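Long-range contact in alpha-glucosidase (Pseudoalteromonas sp. K8, PDB 5HQA), which acts as a chloride-activated glycoside hydrolase of family 97, splitting alpha-glucosides with a calcium ion in its active site: residues Trp143-Arg148 / Tyr155-Thr160. Sequence-based numbering, arbitrary orientation.
Sequences WWIPAR and YVYNTT
Trp144 and Asn158 form the hydrogen-bonded antiparallel pair at the edge of a beta-sheet in the N-terminal domain, where strand 158-161 is outermost. Asn158 N bonds to Trp144 O at 2.7 Å, and Trp144 N to Asn158 O. On the face of the sheet that carries both side chains, the indole of Trp144, its CG set between the backbone N and the carbonyl carbon (chi1 55°), lies across the Asn158 side chain: CB lies over one face of the five-membered ring, 4.0 Å from its centroid, and OD1 over the six-membered ring, offset toward the rim and nearest CZ3 at 3.4 Å. The indole NE1 then meets Thr160 OG1 at 2.9 Å, in the ring plane and nearly linear (171°), which fixes the turn of the ring. An alanine in place of Trp144 would probably leave Thr160 OG1 without this donor and uncover the flank of Asn158. Further along, aliphatic knobs settle on flat aromatic faces. The methyl CG2 of Ile145 stands over the middle of the Tyr157 ring, 3.5 Å from its centroid, and Pro146 CG sits likewise over the Tyr155 ring at 3.9 Å. Helix 474-478 packs on Tyr157 through Met477 and Leu478, and Tyr155 OH bonds to Asn151 N, close in sequence to the calcium ligand Glu154. Polar bonds thus hold the sheet edge, and CH-pi contacts continue the join toward the calcium site.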
loop_
_atom_site.group_PDB
_atom_site.type_symbol
_atom_site.label_atom_id
_atom_site.label_comp_id
_atom_site.label_asym_id
_atom_site.label_seq_id
_atom_site.Cartn_x
_atom_site.Cartn_y
_atom_site.Cartn_z
ATOM N N TRP A 143 -15.491 0.001 7.322
ATOM C CA TRP A 143 -15.193 0.642 6.044
ATOM C C TRP A 143 -14.344 -0.333 5.241
ATOM O O TRP A 143 -13.187 -0.571 5.596
ATOM C CB TRP A 143 -14.450 1.960 6.257
ATOM C CG TRP A 143 -15.132 2.899 7.217
ATOM C CD1 TRP A 143 -16.102 3.805 6.919
ATOM C CD2 TRP A 143 -14.878 3.032 8.628
ATOM N NE1 TRP A 143 -16.466 4.498 8.052
ATOM C CE2 TRP A 143 -15.726 4.045 9.112
ATOM C CE3 TRP A 143 -14.001 2.404 9.521
ATOM C CZ2 TRP A 143 -15.733 4.438 10.452
ATOM C CZ3 TRP A 143 -14.006 2.799 10.846
ATOM C CH2 TRP A 143 -14.868 3.806 11.298
ATOM N N TRP A 144 -14.895 -0.901 4.165
ATOM C CA TRP A 144 -14.282 -2.109 3.617
ATOM C C TRP A 144 -14.488 -2.218 2.108
ATOM O O TRP A 144 -15.386 -1.593 1.533
ATOM C CB TRP A 144 -14.859 -3.354 4.308
ATOM C CG TRP A 144 -16.364 -3.429 4.231
ATOM C CD1 TRP A 144 -17.264 -2.861 5.095
ATOM C CD2 TRP A 144 -17.143 -4.119 3.241
ATOM N NE1 TRP A 144 -18.551 -3.159 4.705
ATOM C CE2 TRP A 144 -18.505 -3.931 3.573
ATOM C CE3 TRP A 144 -16.821 -4.876 2.107
ATOM C CZ2 TRP A 144 -19.544 -4.476 2.810
ATOM C CZ3 TRP A 144 -17.852 -5.419 1.349
ATOM C CH2 TRP A 144 -19.198 -5.218 1.704
ATOM N N ILE A 145 -13.646 -3.041 1.475
ATOM C CA ILE A 145 -13.850 -3.428 0.078
ATOM C C ILE A 145 -14.072 -4.934 -0.003
ATOM O O ILE A 145 -13.521 -5.700 0.806
ATOM C CB ILE A 145 -12.680 -3.004 -0.831
ATOM C CG1 ILE A 145 -11.337 -3.551 -0.311
ATOM C CG2 ILE A 145 -12.667 -1.476 -1.025
ATOM C CD1 ILE A 145 -10.284 -3.740 -1.415
ATOM N N PRO A 146 -14.864 -5.400 -0.960
ATOM C CA PRO A 146 -15.127 -6.837 -1.063
ATOM C C PRO A 146 -13.906 -7.579 -1.570
ATOM O O PRO A 146 -13.108 -7.056 -2.353
ATOM C CB PRO A 146 -16.271 -6.908 -2.080
ATOM C CG PRO A 146 -15.991 -5.709 -2.987
ATOM C CD PRO A 146 -15.536 -4.630 -2.028
ATOM N N ALA A 147 -13.777 -8.820 -1.125
ATOM C CA ALA A 147 -12.719 -9.699 -1.598
ATOM C C ALA A 147 -13.270 -10.678 -2.627
ATOM O O ALA A 147 -14.474 -10.939 -2.683
ATOM C CB ALA A 147 -12.087 -10.471 -0.437
ATOM N N ARG A 148 -12.355 -11.230 -3.430
ATOM C CA ARG A 148 -12.639 -12.232 -4.456
ATOM C C ARG A 148 -13.512 -11.683 -5.578
ATOM O O ARG A 148 -14.167 -12.455 -6.288
ATOM C CB ARG A 148 -13.286 -13.489 -3.850
ATOM C CG ARG A 148 -12.453 -14.134 -2.726
ATOM C CD ARG A 148 -11.362 -15.097 -3.249
ATOM N NE ARG A 148 -10.350 -15.291 -2.214
ATOM C CZ ARG A 148 -10.516 -16.065 -1.140
ATOM N NH1 ARG A 148 -11.646 -16.750 -0.980
ATOM N NH2 ARG A 148 -9.554 -16.155 -0.225
ATOM N N TYR A 155 -11.619 -1.219 -5.653
ATOM C CA TYR A 155 -13.005 -0.912 -5.320
ATOM C C TYR A 155 -13.050 0.335 -4.451
ATOM O O TYR A 155 -12.109 0.611 -3.703
ATOM C CB TYR A 155 -13.666 -2.063 -4.547
ATOM C CG TYR A 155 -13.959 -3.261 -5.404
ATOM C CD1 TYR A 155 -15.158 -3.348 -6.102
ATOM C CD2 TYR A 155 -13.039 -4.302 -5.528
ATOM C CE1 TYR A 155 -15.444 -4.451 -6.903
ATOM C CE2 TYR A 155 -13.313 -5.404 -6.328
ATOM C CZ TYR A 155 -14.521 -5.470 -7.014
ATOM O OH TYR A 155 -14.820 -6.552 -7.811
ATOM N N VAL A 156 -14.152 1.077 -4.522
ATOM C CA VAL A 156 -14.358 2.124 -3.523
ATOM C C VAL A 156 -14.838 1.475 -2.230
ATOM O O VAL A 156 -15.430 0.390 -2.234
ATOM C CB VAL A 156 -15.341 3.206 -4.021
ATOM C CG1 VAL A 156 -14.821 3.849 -5.309
ATOM C CG2 VAL A 156 -16.741 2.627 -4.216
ATOM N N TYR A 157 -14.563 2.133 -1.104
ATOM C CA TYR A 157 -14.870 1.565 0.201
ATOM C C TYR A 157 -16.347 1.715 0.542
ATOM O O TYR A 157 -16.972 2.746 0.255
ATOM C CB TYR A 157 -13.985 2.215 1.278
ATOM C CG TYR A 157 -12.616 1.584 1.236
ATOM C CD1 TYR A 157 -11.686 1.971 0.273
ATOM C CD2 TYR A 157 -12.288 0.532 2.091
ATOM C CE1 TYR A 157 -10.450 1.353 0.182
ATOM C CE2 TYR A 157 -11.058 -0.096 2.010
ATOM C CZ TYR A 157 -10.140 0.323 1.055
ATOM O OH TYR A 157 -8.922 -0.298 0.965
ATOM N N ASN A 158 -16.904 0.662 1.144
ATOM C CA ASN A 158 -18.266 0.669 1.661
ATOM C C ASN A 158 -18.260 1.089 3.122
ATOM O O ASN A 158 -17.363 0.709 3.872
ATOM C CB ASN A 158 -18.890 -0.720 1.554
ATOM C CG ASN A 158 -18.849 -1.266 0.149
ATOM O OD1 ASN A 158 -18.362 -2.376 -0.086
ATOM N ND2 ASN A 158 -19.358 -0.496 -0.795
ATOM N N THR A 159 -19.281 1.849 3.525
ATOM C CA THR A 159 -19.498 2.223 4.921
ATOM C C THR A 159 -20.755 1.499 5.381
ATOM O O THR A 159 -21.858 1.837 4.943
ATOM C CB THR A 159 -19.670 3.735 5.072
ATOM O OG1 THR A 159 -18.542 4.417 4.508
ATOM C CG2 THR A 159 -19.827 4.117 6.558
ATOM N N THR A 160 -20.596 0.468 6.225
ATOM C CA THR A 160 -21.762 -0.325 6.622
ATOM C C THR A 160 -21.657 -0.748 8.082
ATOM O O THR A 160 -20.569 -0.669 8.672
ATOM C CB THR A 160 -21.898 -1.604 5.784
ATOM O OG1 THR A 160 -20.911 -2.553 6.216
ATOM C CG2 THR A 160 -21.713 -1.343 4.292
#